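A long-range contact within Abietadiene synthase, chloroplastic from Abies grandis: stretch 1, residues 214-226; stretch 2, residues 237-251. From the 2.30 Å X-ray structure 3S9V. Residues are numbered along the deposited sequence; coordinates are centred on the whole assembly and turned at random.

Stretch 1, residues 214-226: DWQKIMKLQSKDG
Stretch 2 237-251: AVFMRTGNKKCLDFL

The most unusual feature of this contact is Gly226, packed so tightly on the second stretch that a side chain has no room. Its phi/psi of 85/-5 would jam a CB against the preceding carbonyl, and an ideal CB would lie 2.3 Å from Lys246 O. With Gly226 and Lys246 CA atoms 4.6 Å apart, Gly226 O reaches Cys247 CA at 3.6 Å, a CA-H...O contact with 150° at the hydrogen.

Gly226 closes a type I turn begun at Ser223, its N donating to Ser223 O (2.9 Å). Lys246 (chi1 m, chi2 t, chi3 p, chi4 t) points its CB toward stretch 1 and reaches across to this turn, so that its NZ donates to Lys224 O at 2.6 Å, while Asp225 O lies 3.2 Å from Phe250 CB (Phe250 chi1 174°).

Gln222, extended (chi1 and chi2 t, chi3 49°), ties the turn to the start of helix 245-251. Its NE2 donates to Asn244 OD1 (2.9 Å, 163°) and to Gly226 O (3.0 Å, 146°). Asn244 (chi1 t, chi2 -83°) is the N-cap: the same OD1 accepts from Cys247 N at 3.1 Å, so one oxygen serves both the cap and the crosslink.

Helices 215-219 and 237-242 run at 127° between their N-to-C directions, with axes 11.3 Å apart at closest approach; large side chains fill that gap. Trp215 (chi1 m, chi2 117°), whose CA is 7.4 Å from Thr242 CA, receives Arg241 CB over one face, 3.9 Å from the five-membered-ring centroid and 22° off the normal. Trp215 CZ3 meets Val238 CG2 at 3.9 Å. Met219 points its CB sideways, but its all-m chain brings SD to 3.9 Å from Val238 CG1 and CE to 3.0 Å from Asn244 ND2. Between helices, Gly243 (phi/psi 68/10) makes the break, and Asn244 N donates to Thr242 OG1 (3.2 Å).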

# COMPACT_ATOMS: atom_id res chain seq x y z
N ASP A 214 8.36 26.08 -31.09
CA ASP A 214 7.47 26.48 -32.19
C ASP A 214 6.08 26.55 -31.58
O ASP A 214 5.40 25.53 -31.46
CB ASP A 214 7.47 25.42 -33.31
CG ASP A 214 6.56 25.80 -34.48
OD1 ASP A 214 5.53 26.47 -34.24
OD2 ASP A 214 6.86 25.42 -35.63
N TRP A 215 5.66 27.75 -31.19
CA TRP A 215 4.38 27.93 -30.52
C TRP A 215 3.18 27.25 -31.16
O TRP A 215 2.35 26.67 -30.45
CB TRP A 215 4.11 29.42 -30.30
CG TRP A 215 5.08 30.03 -29.34
CD1 TRP A 215 5.99 31.02 -29.60
CD2 TRP A 215 5.32 29.61 -27.99
NE1 TRP A 215 6.78 31.23 -28.49
CE2 TRP A 215 6.39 30.38 -27.50
CE3 TRP A 215 4.73 28.65 -27.16
CZ2 TRP A 215 6.88 30.23 -26.20
CZ3 TRP A 215 5.23 28.49 -25.87
CH2 TRP A 215 6.29 29.28 -25.41
N GLN A 216 3.08 27.31 -32.48
CA GLN A 216 1.96 26.68 -33.17
C GLN A 216 1.88 25.18 -32.89
O GLN A 216 0.80 24.66 -32.61
CB GLN A 216 2.07 26.91 -34.68
CG GLN A 216 1.07 26.10 -35.47
CD GLN A 216 1.12 26.44 -36.94
OE1 GLN A 216 2.18 26.37 -37.57
NE2 GLN A 216 -0.02 26.80 -37.50
N LYS A 217 3.00 24.49 -32.97
CA LYS A 217 3.01 23.05 -32.71
C LYS A 217 2.68 22.78 -31.25
O LYS A 217 2.00 21.81 -30.94
CB LYS A 217 4.38 22.46 -33.06
CG LYS A 217 4.66 22.45 -34.55
CD LYS A 217 5.94 21.70 -34.88
CE LYS A 217 6.12 21.55 -36.38
NZ LYS A 217 7.34 20.76 -36.70
N ILE A 218 3.14 23.67 -30.37
CA ILE A 218 2.88 23.53 -28.94
C ILE A 218 1.39 23.64 -28.60
O ILE A 218 0.90 22.92 -27.73
CB ILE A 218 3.65 24.61 -28.13
CG1 ILE A 218 5.15 24.32 -28.16
CG2 ILE A 218 3.15 24.66 -26.70
CD1 ILE A 218 5.54 22.98 -27.57
N MET A 219 0.67 24.53 -29.28
CA MET A 219 -0.76 24.73 -29.01
C MET A 219 -1.61 23.46 -29.17
O MET A 219 -2.67 23.34 -28.56
CB MET A 219 -1.33 25.83 -29.92
CG MET A 219 -0.71 27.22 -29.75
SD MET A 219 -0.71 27.87 -28.06
CE MET A 219 -2.36 27.37 -27.49
N LYS A 220 -1.14 22.52 -29.99
CA LYS A 220 -1.87 21.28 -30.23
C LYS A 220 -1.77 20.34 -29.04
O LYS A 220 -2.52 19.37 -28.95
CB LYS A 220 -1.34 20.57 -31.46
CG LYS A 220 -1.20 21.42 -32.71
CD LYS A 220 -0.77 20.56 -33.89
CE LYS A 220 -0.40 21.39 -35.11
NZ LYS A 220 -0.12 20.53 -36.29
N LEU A 221 -0.83 20.62 -28.14
CA LEU A 221 -0.62 19.77 -26.98
C LEU A 221 -1.21 20.37 -25.71
O LEU A 221 -0.93 19.91 -24.61
CB LEU A 221 0.88 19.51 -26.81
CG LEU A 221 1.55 18.97 -28.08
CD1 LEU A 221 3.04 18.77 -27.82
CD2 LEU A 221 0.88 17.67 -28.49
N GLN A 222 -2.05 21.39 -25.87
CA GLN A 222 -2.70 22.05 -24.74
C GLN A 222 -3.63 21.06 -24.03
O GLN A 222 -4.16 20.14 -24.65
CB GLN A 222 -3.49 23.26 -25.25
CG GLN A 222 -4.27 24.02 -24.20
CD GLN A 222 -4.82 25.33 -24.74
OE1 GLN A 222 -5.43 25.36 -25.81
NE2 GLN A 222 -4.61 26.41 -24.01
N SER A 223 -3.83 21.25 -22.72
CA SER A 223 -4.70 20.36 -21.94
C SER A 223 -6.16 20.71 -22.17
O SER A 223 -6.47 21.78 -22.68
CB SER A 223 -4.38 20.49 -20.45
OG SER A 223 -2.99 20.37 -20.20
N LYS A 224 -7.07 19.81 -21.79
CA LYS A 224 -8.49 20.06 -21.96
C LYS A 224 -8.93 21.31 -21.19
O LYS A 224 -9.77 22.06 -21.67
CB LYS A 224 -9.30 18.85 -21.50
CG LYS A 224 -9.26 17.67 -22.48
CD LYS A 224 -10.01 16.44 -21.94
CE LYS A 224 -11.28 16.82 -21.18
NZ LYS A 224 -12.13 17.82 -21.89
N ASP A 225 -8.35 21.51 -20.01
CA ASP A 225 -8.69 22.68 -19.19
C ASP A 225 -7.86 23.91 -19.58
O ASP A 225 -7.84 24.91 -18.87
CB ASP A 225 -8.52 22.38 -17.69
CG ASP A 225 -7.08 22.09 -17.31
OD1 ASP A 225 -6.16 22.46 -18.07
OD2 ASP A 225 -6.86 21.52 -16.22
N GLY A 226 -7.17 23.81 -20.71
CA GLY A 226 -6.38 24.94 -21.17
C GLY A 226 -4.98 25.08 -20.62
O GLY A 226 -4.23 25.96 -21.05
N ALA A 237 3.28 31.71 -19.42
CA ALA A 237 4.26 32.00 -20.45
C ALA A 237 3.63 31.79 -21.82
O ALA A 237 3.75 32.64 -22.70
CB ALA A 237 5.47 31.10 -20.29
N VAL A 238 2.96 30.66 -22.02
CA VAL A 238 2.33 30.39 -23.31
C VAL A 238 1.31 31.48 -23.65
O VAL A 238 1.21 31.90 -24.80
CB VAL A 238 1.57 29.04 -23.34
CG1 VAL A 238 0.85 28.88 -24.68
CG2 VAL A 238 2.54 27.89 -23.13
N PHE A 239 0.55 31.94 -22.65
CA PHE A 239 -0.45 32.97 -22.90
C PHE A 239 0.19 34.26 -23.34
O PHE A 239 -0.31 34.92 -24.26
CB PHE A 239 -1.28 33.26 -21.65
CG PHE A 239 -2.24 34.40 -21.84
CD1 PHE A 239 -3.42 34.23 -22.55
CD2 PHE A 239 -1.93 35.68 -21.35
CE1 PHE A 239 -4.28 35.29 -22.77
CE2 PHE A 239 -2.79 36.75 -21.57
CZ PHE A 239 -3.97 36.56 -22.29
N MET A 240 1.27 34.64 -22.68
CA MET A 240 1.97 35.87 -23.02
C MET A 240 2.59 35.82 -24.42
O MET A 240 2.79 36.86 -25.05
CB MET A 240 3.05 36.19 -21.96
CG MET A 240 2.47 36.67 -20.62
SD MET A 240 3.66 37.41 -19.47
CE MET A 240 4.48 35.92 -18.85
N ARG A 241 2.87 34.61 -24.91
CA ARG A 241 3.46 34.46 -26.25
C ARG A 241 2.45 34.27 -27.38
O ARG A 241 2.78 34.55 -28.53
CB ARG A 241 4.46 33.29 -26.28
CG ARG A 241 5.81 33.61 -25.65
CD ARG A 241 6.33 34.95 -26.16
NE ARG A 241 7.63 35.29 -25.61
CZ ARG A 241 8.77 34.69 -25.96
NH1 ARG A 241 8.76 33.72 -26.86
NH2 ARG A 241 9.91 35.07 -25.40
N THR A 242 1.24 33.81 -27.06
CA THR A 242 0.23 33.55 -28.09
C THR A 242 -1.15 34.18 -27.86
O THR A 242 -1.98 34.19 -28.76
CB THR A 242 -0.04 32.03 -28.25
OG1 THR A 242 -0.72 31.55 -27.09
CG2 THR A 242 1.27 31.26 -28.40
N GLY A 243 -1.40 34.70 -26.66
CA GLY A 243 -2.69 35.29 -26.40
C GLY A 243 -3.81 34.26 -26.38
O GLY A 243 -4.98 34.62 -26.35
N ASN A 244 -3.45 32.98 -26.38
CA ASN A 244 -4.44 31.90 -26.37
C ASN A 244 -5.36 32.03 -25.15
O ASN A 244 -4.91 31.98 -24.00
CB ASN A 244 -3.73 30.54 -26.38
CG ASN A 244 -4.69 29.38 -26.28
OD1 ASN A 244 -5.12 29.01 -25.19
ND2 ASN A 244 -5.05 28.80 -27.42
N LYS A 245 -6.66 32.17 -25.41
CA LYS A 245 -7.65 32.35 -24.35
C LYS A 245 -7.89 31.20 -23.38
O LYS A 245 -8.16 31.44 -22.20
CB LYS A 245 -8.97 32.81 -24.99
CG LYS A 245 -8.83 34.15 -25.72
CD LYS A 245 -9.93 34.40 -26.74
CE LYS A 245 -9.68 35.70 -27.50
NZ LYS A 245 -10.66 35.91 -28.61
N LYS A 246 -7.80 29.95 -23.84
CA LYS A 246 -8.00 28.84 -22.92
C LYS A 246 -6.94 28.90 -21.81
O LYS A 246 -7.22 28.52 -20.67
CB LYS A 246 -7.96 27.50 -23.65
CG LYS A 246 -9.19 27.27 -24.52
CD LYS A 246 -9.47 25.80 -24.74
CE LYS A 246 -9.83 25.11 -23.42
NZ LYS A 246 -10.16 23.68 -23.61
N CYS A 247 -5.75 29.37 -22.13
CA CYS A 247 -4.70 29.51 -21.13
C CYS A 247 -5.25 30.40 -20.01
O CYS A 247 -5.12 30.09 -18.82
CB CYS A 247 -3.45 30.18 -21.71
SG CYS A 247 -2.47 29.18 -22.85
N LEU A 248 -5.89 31.49 -20.40
CA LEU A 248 -6.46 32.43 -19.44
C LEU A 248 -7.57 31.77 -18.62
O LEU A 248 -7.68 32.00 -17.42
CB LEU A 248 -7.00 33.66 -20.16
CG LEU A 248 -6.98 34.95 -19.33
CD1 LEU A 248 -5.54 35.32 -19.01
CD2 LEU A 248 -7.66 36.07 -20.11
N ASP A 249 -8.38 30.93 -19.27
CA ASP A 249 -9.45 30.24 -18.56
C ASP A 249 -8.87 29.35 -17.46
O ASP A 249 -9.45 29.25 -16.37
CB ASP A 249 -10.29 29.39 -19.51
CG ASP A 249 -10.97 30.20 -20.59
OD1 ASP A 249 -11.32 31.37 -20.33
OD2 ASP A 249 -11.17 29.67 -21.70
N PHE A 250 -7.74 28.72 -17.73
CA PHE A 250 -7.10 27.85 -16.74
C PHE A 250 -6.57 28.66 -15.56
O PHE A 250 -6.66 28.22 -14.42
CB PHE A 250 -5.95 27.03 -17.35
CG PHE A 250 -5.18 26.23 -16.32
CD1 PHE A 250 -3.93 26.64 -15.89
CD2 PHE A 250 -5.74 25.09 -15.75
CE1 PHE A 250 -3.23 25.93 -14.90
CE2 PHE A 250 -5.06 24.37 -14.77
CZ PHE A 250 -3.80 24.79 -14.34
N LEU A 251 -6.00 29.82 -15.84
CA LEU A 251 -5.48 30.66 -14.77
C LEU A 251 -6.64 31.19 -13.93
O LEU A 251 -6.56 31.21 -12.70
CB LEU A 251 -4.62 31.79 -15.33
CG LEU A 251 -3.38 31.30 -16.09
CD1 LEU A 251 -2.59 32.48 -16.63
CD2 LEU A 251 -2.50 30.47 -15.16